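Local atomic coordinates of spindle assembly abnormal protein 6 (Caenorhabditis elegans, PDB entry 4G79), a protein that is a central scaffolding component of centrioles that ensures their ninefold symmetry, and is required for centrosome biogenesis and duplication. Residues K51-F55 and F89-P93; L79-L85 and K132-I136. All blocks are in the same frame, centred on the assembly; numbering follows the deposited sequence.

Contact 1 (K51-F55 and F89-P93)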
# COMPACT_ATOMS: atom_id res chain seq x y z
N LYS A 51 13.76 -2.11 24.29
CA LYS A 51 12.31 -1.91 24.19
C LYS A 51 11.74 -2.78 23.09
O LYS A 51 12.26 -2.82 21.97
CB LYS A 51 11.98 -0.43 23.95
CG LYS A 51 10.48 -0.18 23.73
CD LYS A 51 10.24 1.29 23.42
CE LYS A 51 8.78 1.54 23.14
NZ LYS A 51 8.56 2.93 22.65
N GLU A 52 10.64 -3.45 23.44
CA GLU A 52 9.86 -4.31 22.57
C GLU A 52 8.46 -3.84 22.57
O GLU A 52 7.97 -3.46 23.62
CB GLU A 52 9.86 -5.74 23.14
CG GLU A 52 11.05 -6.57 22.76
CD GLU A 52 11.09 -7.93 23.40
OE1 GLU A 52 10.39 -8.16 24.42
OE2 GLU A 52 11.84 -8.78 22.88
N LEU A 53 7.78 -3.90 21.42
CA LEU A 53 6.32 -3.70 21.39
C LEU A 53 5.73 -5.07 21.36
O LEU A 53 6.34 -5.93 20.73
CB LEU A 53 5.85 -2.89 20.17
CG LEU A 53 6.26 -1.43 20.11
CD1 LEU A 53 5.71 -0.81 18.82
CD2 LEU A 53 5.72 -0.66 21.33
N LYS A 54 4.60 -5.32 22.04
CA LYS A 54 4.00 -6.65 22.01
C LYS A 54 2.58 -6.52 21.48
O LYS A 54 1.85 -5.66 21.94
CB LYS A 54 4.02 -7.29 23.41
CG LYS A 54 3.45 -8.70 23.44
CD LYS A 54 3.94 -9.42 24.66
CE LYS A 54 3.29 -10.79 24.76
NZ LYS A 54 4.05 -11.79 23.97
N PHE A 55 2.20 -7.35 20.47
CA PHE A 55 0.84 -7.35 19.91
C PHE A 55 0.19 -8.63 20.30
O PHE A 55 0.83 -9.68 20.17
CB PHE A 55 0.86 -7.20 18.37
CG PHE A 55 1.26 -5.83 17.91
CD1 PHE A 55 2.60 -5.47 17.84
CD2 PHE A 55 0.30 -4.89 17.53
CE1 PHE A 55 2.97 -4.19 17.41
CE2 PHE A 55 0.68 -3.62 17.10
CZ PHE A 55 2.01 -3.28 17.06
N PHE A 89 10.29 3.80 14.93
CA PHE A 89 9.82 2.84 15.92
C PHE A 89 9.15 3.50 17.14
O PHE A 89 8.15 2.99 17.58
CB PHE A 89 10.98 1.95 16.33
CG PHE A 89 10.69 0.89 17.36
CD1 PHE A 89 9.68 -0.05 17.15
CD2 PHE A 89 11.43 0.82 18.54
CE1 PHE A 89 9.43 -1.05 18.09
CE2 PHE A 89 11.16 -0.17 19.49
CZ PHE A 89 10.17 -1.10 19.26
N ASP A 90 9.68 4.63 17.64
CA ASP A 90 9.16 5.38 18.79
C ASP A 90 7.74 5.92 18.53
O ASP A 90 6.87 5.89 19.39
CB ASP A 90 10.11 6.56 19.11
CG ASP A 90 9.78 7.31 20.38
OD1 ASP A 90 10.13 6.80 21.47
OD2 ASP A 90 9.19 8.41 20.29
N ALA A 91 7.54 6.47 17.33
CA ALA A 91 6.26 7.08 16.96
C ALA A 91 5.23 6.02 16.55
O ALA A 91 4.03 6.24 16.70
CB ALA A 91 6.47 8.06 15.83
N PHE A 92 5.69 4.87 16.04
CA PHE A 92 4.81 3.83 15.51
C PHE A 92 3.65 3.43 16.44
O PHE A 92 2.53 3.46 15.92
CB PHE A 92 5.58 2.59 15.08
CG PHE A 92 4.73 1.45 14.57
CD1 PHE A 92 4.06 1.56 13.35
CD2 PHE A 92 4.69 0.24 15.25
CE1 PHE A 92 3.33 0.48 12.85
CE2 PHE A 92 3.96 -0.83 14.75
CZ PHE A 92 3.27 -0.70 13.56
N PRO A 93 3.81 3.07 17.75
CA PRO A 93 2.61 2.67 18.52
C PRO A 93 1.61 3.82 18.70
O PRO A 93 0.42 3.61 18.61
CB PRO A 93 3.18 2.20 19.87
CG PRO A 93 4.52 2.90 19.97
CD PRO A 93 5.04 2.93 18.57
O HOH W 1 8.32 1.71 19.91
O HOH W 2 6.72 5.17 22.00
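Alternate residues of the strand 51-55 send their side chains to the turn that leads into helix 92-102. Lys-51 is fully extended, t at all four chi angles, which carries NZ to two waters, one passing on to Phe-89 O and the other, through a weak bond from the lysine, to Asp-90 O. Lys-51 NZ stays 4.3 Å from Asp-90 OD1, too far for a salt bridge. Leu-53, in the mt rotamer, is wedged among three residues: Leu-53 CG lies 3.8 Å from Phe-89 CE1, while its CD1 meets Phe-92 CD2 at 3.9 Å and Pro-93 CD at 3.8 Å. Phe-89 and Phe-92 are both t at chi1; the first swings its ring across to the strand, the second meets Phe-55, whose CZ is 3.9 Å from Phe-92 CE2. With no direct hydrogen bond between the segments, the loop before helix 92-102 and the helix's first turn pack on the beta-barrel of the SAS-6 N-terminal head domain, which belongs to the XRCC4-like group.

Contact 2 (L79-L85 and K132-I136)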
# COMPACT_ATOMS: atom_id res chain seq x y z
N LEU A 79 9.87 -4.27 8.98
CA LEU A 79 8.43 -4.02 8.82
C LEU A 79 8.16 -2.71 8.09
O LEU A 79 7.31 -2.69 7.19
CB LEU A 79 7.72 -4.01 10.19
CG LEU A 79 6.19 -3.94 10.13
CD1 LEU A 79 5.59 -5.30 9.93
CD2 LEU A 79 5.59 -3.25 11.36
N ALA A 80 8.87 -1.63 8.46
CA ALA A 80 8.69 -0.32 7.85
C ALA A 80 9.08 -0.34 6.36
O ALA A 80 8.38 0.25 5.52
CB ALA A 80 9.50 0.72 8.62
N ARG A 81 10.18 -1.05 6.04
CA ARG A 81 10.69 -1.22 4.68
C ARG A 81 9.67 -2.01 3.85
O ARG A 81 9.30 -1.57 2.76
CB ARG A 81 12.06 -1.92 4.71
CG ARG A 81 12.79 -1.94 3.36
CD ARG A 81 13.18 -3.35 2.91
NE ARG A 81 14.17 -3.97 3.78
CZ ARG A 81 14.05 -5.19 4.30
NH1 ARG A 81 12.99 -5.94 4.04
NH2 ARG A 81 15.00 -5.68 5.09
N ASP A 82 9.19 -3.15 4.39
CA ASP A 82 8.23 -4.02 3.71
C ASP A 82 6.88 -3.37 3.45
O ASP A 82 6.26 -3.66 2.43
CB ASP A 82 7.98 -5.31 4.51
CG ASP A 82 9.15 -6.28 4.64
OD1 ASP A 82 10.21 -6.02 4.03
OD2 ASP A 82 9.01 -7.28 5.37
N HIS A 83 6.42 -2.50 4.35
CA HIS A 83 5.10 -1.88 4.28
C HIS A 83 5.11 -0.37 4.03
O HIS A 83 4.05 0.23 4.15
CB HIS A 83 4.32 -2.18 5.58
CG HIS A 83 4.05 -3.62 5.72
ND1 HIS A 83 3.06 -4.23 4.98
CD2 HIS A 83 4.74 -4.57 6.39
CE1 HIS A 83 3.14 -5.51 5.26
NE2 HIS A 83 4.13 -5.77 6.11
N ASP A 84 6.25 0.23 3.63
CA ASP A 84 6.37 1.65 3.30
C ASP A 84 5.95 2.58 4.45
O ASP A 84 5.43 3.67 4.20
CB ASP A 84 5.54 2.00 2.04
CG ASP A 84 6.23 1.71 0.72
OD1 ASP A 84 7.43 1.34 0.73
OD2 ASP A 84 5.56 1.85 -0.34
N LEU A 85 6.22 2.18 5.70
CA LEU A 85 5.90 3.01 6.85
C LEU A 85 6.86 4.18 6.90
O LEU A 85 8.06 4.01 6.65
CB LEU A 85 5.94 2.19 8.16
CG LEU A 85 5.05 0.94 8.21
CD1 LEU A 85 5.18 0.22 9.57
CD2 LEU A 85 3.56 1.29 7.94
N LYS A 132 -3.71 -0.94 2.68
CA LYS A 132 -3.03 -1.71 3.74
C LYS A 132 -1.99 -0.86 4.46
O LYS A 132 -1.18 -0.20 3.81
CB LYS A 132 -2.35 -2.97 3.19
CG LYS A 132 -1.92 -3.94 4.32
CD LYS A 132 -0.89 -4.96 3.86
CE LYS A 132 -1.46 -6.32 3.54
NZ LYS A 132 -0.38 -7.29 3.20
N ILE A 133 -2.04 -0.84 5.80
CA ILE A 133 -1.05 -0.10 6.58
C ILE A 133 0.13 -1.03 6.83
O ILE A 133 1.27 -0.72 6.44
CB ILE A 133 -1.68 0.47 7.88
CG1 ILE A 133 -2.90 1.38 7.52
CG2 ILE A 133 -0.62 1.26 8.68
CD1 ILE A 133 -3.69 1.91 8.74
N PHE A 134 -0.13 -2.19 7.44
CA PHE A 134 0.92 -3.18 7.67
C PHE A 134 0.26 -4.50 7.95
O PHE A 134 -0.94 -4.57 8.13
CB PHE A 134 1.87 -2.74 8.84
CG PHE A 134 1.31 -2.87 10.24
CD1 PHE A 134 0.52 -1.86 10.78
CD2 PHE A 134 1.59 -3.98 11.03
CE1 PHE A 134 -0.03 -1.99 12.06
CE2 PHE A 134 1.06 -4.11 12.32
CZ PHE A 134 0.25 -3.11 12.83
N SER A 135 1.06 -5.55 7.97
CA SER A 135 0.64 -6.87 8.39
C SER A 135 1.77 -7.43 9.24
O SER A 135 2.93 -7.10 9.02
CB SER A 135 0.30 -7.77 7.20
OG SER A 135 1.43 -8.11 6.43
N ILE A 136 1.43 -8.25 10.21
CA ILE A 136 2.41 -8.88 11.09
C ILE A 136 1.96 -10.30 11.37
O ILE A 136 0.77 -10.53 11.54
CB ILE A 136 2.60 -8.02 12.39
CG1 ILE A 136 3.79 -8.53 13.25
CG2 ILE A 136 1.30 -7.83 13.19
CD1 ILE A 136 4.29 -7.56 14.34
O HOH W 3 1.64 0.86 4.31
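Leu-79, in the last turns of helix 73-83, opens the contact by pointing at the strand: Leu-79 CD2 packs 4.1 Å from Phe-134 CD2, and its CD1 comes within 3.3 Å of Ser-135 O. One turn on, His-83 makes the closest backbone approach, its CA 5.5 Å from the CA of Phe-134. The His-83 imidazole lies against the strand so that Phe-134 CA sits over its face, a CH-pi contact 3.8 Å from the His-83 ring centroid, while His-83 CE1 is 3.3 Å from Ser-135 OG. Asp-84 then turns the chain with positive phi in a Schellman motif, in which Leu-85 N bonds back to Ala-80 O at 2.9 Å. Past this helix end Leu-85 points at the strand, with CD2 3.4 Å from Ile-133 O and 4.2 Å from Ile-133 CG2. Opposite Leu-122, Ile-133 and Phe-134 form a classic beta bulge. Beside it Ile-128 of the second subunit packs on both Leu-85 and Ile-133. A water lies between two carbonyls, its O 2.5 Å from His-83 O and 2.7 Å from Ile-133 O. The chemistry thus implies that helix end and bulged strand are joined by apolar and ring contacts together with a water-bridged pair of carbonyls, rather than by salt bridges.

Both contacts set parts of the helical region on the same closed sheet, but they use different elements: contact 1 joins strand 51-58 to the loop before helix 92-102 and its first turn, contact 2 the end of helix 73-83 to strand 132-140. Their centres lie about 13 Å apart, and Phe-92 of contact 1 connects them, touching Leu-85 and Leu-79 and meeting Phe-134 edge-to-face. Contact 1 is the more buried, its aliphatic and aromatic interior giving way to a solvated lysine at one margin. In contact 2 the apolar side chains share the interface with a histidine and backbone carbonyls, two of them next to a water, and it alone of the two is touched by the second subunit.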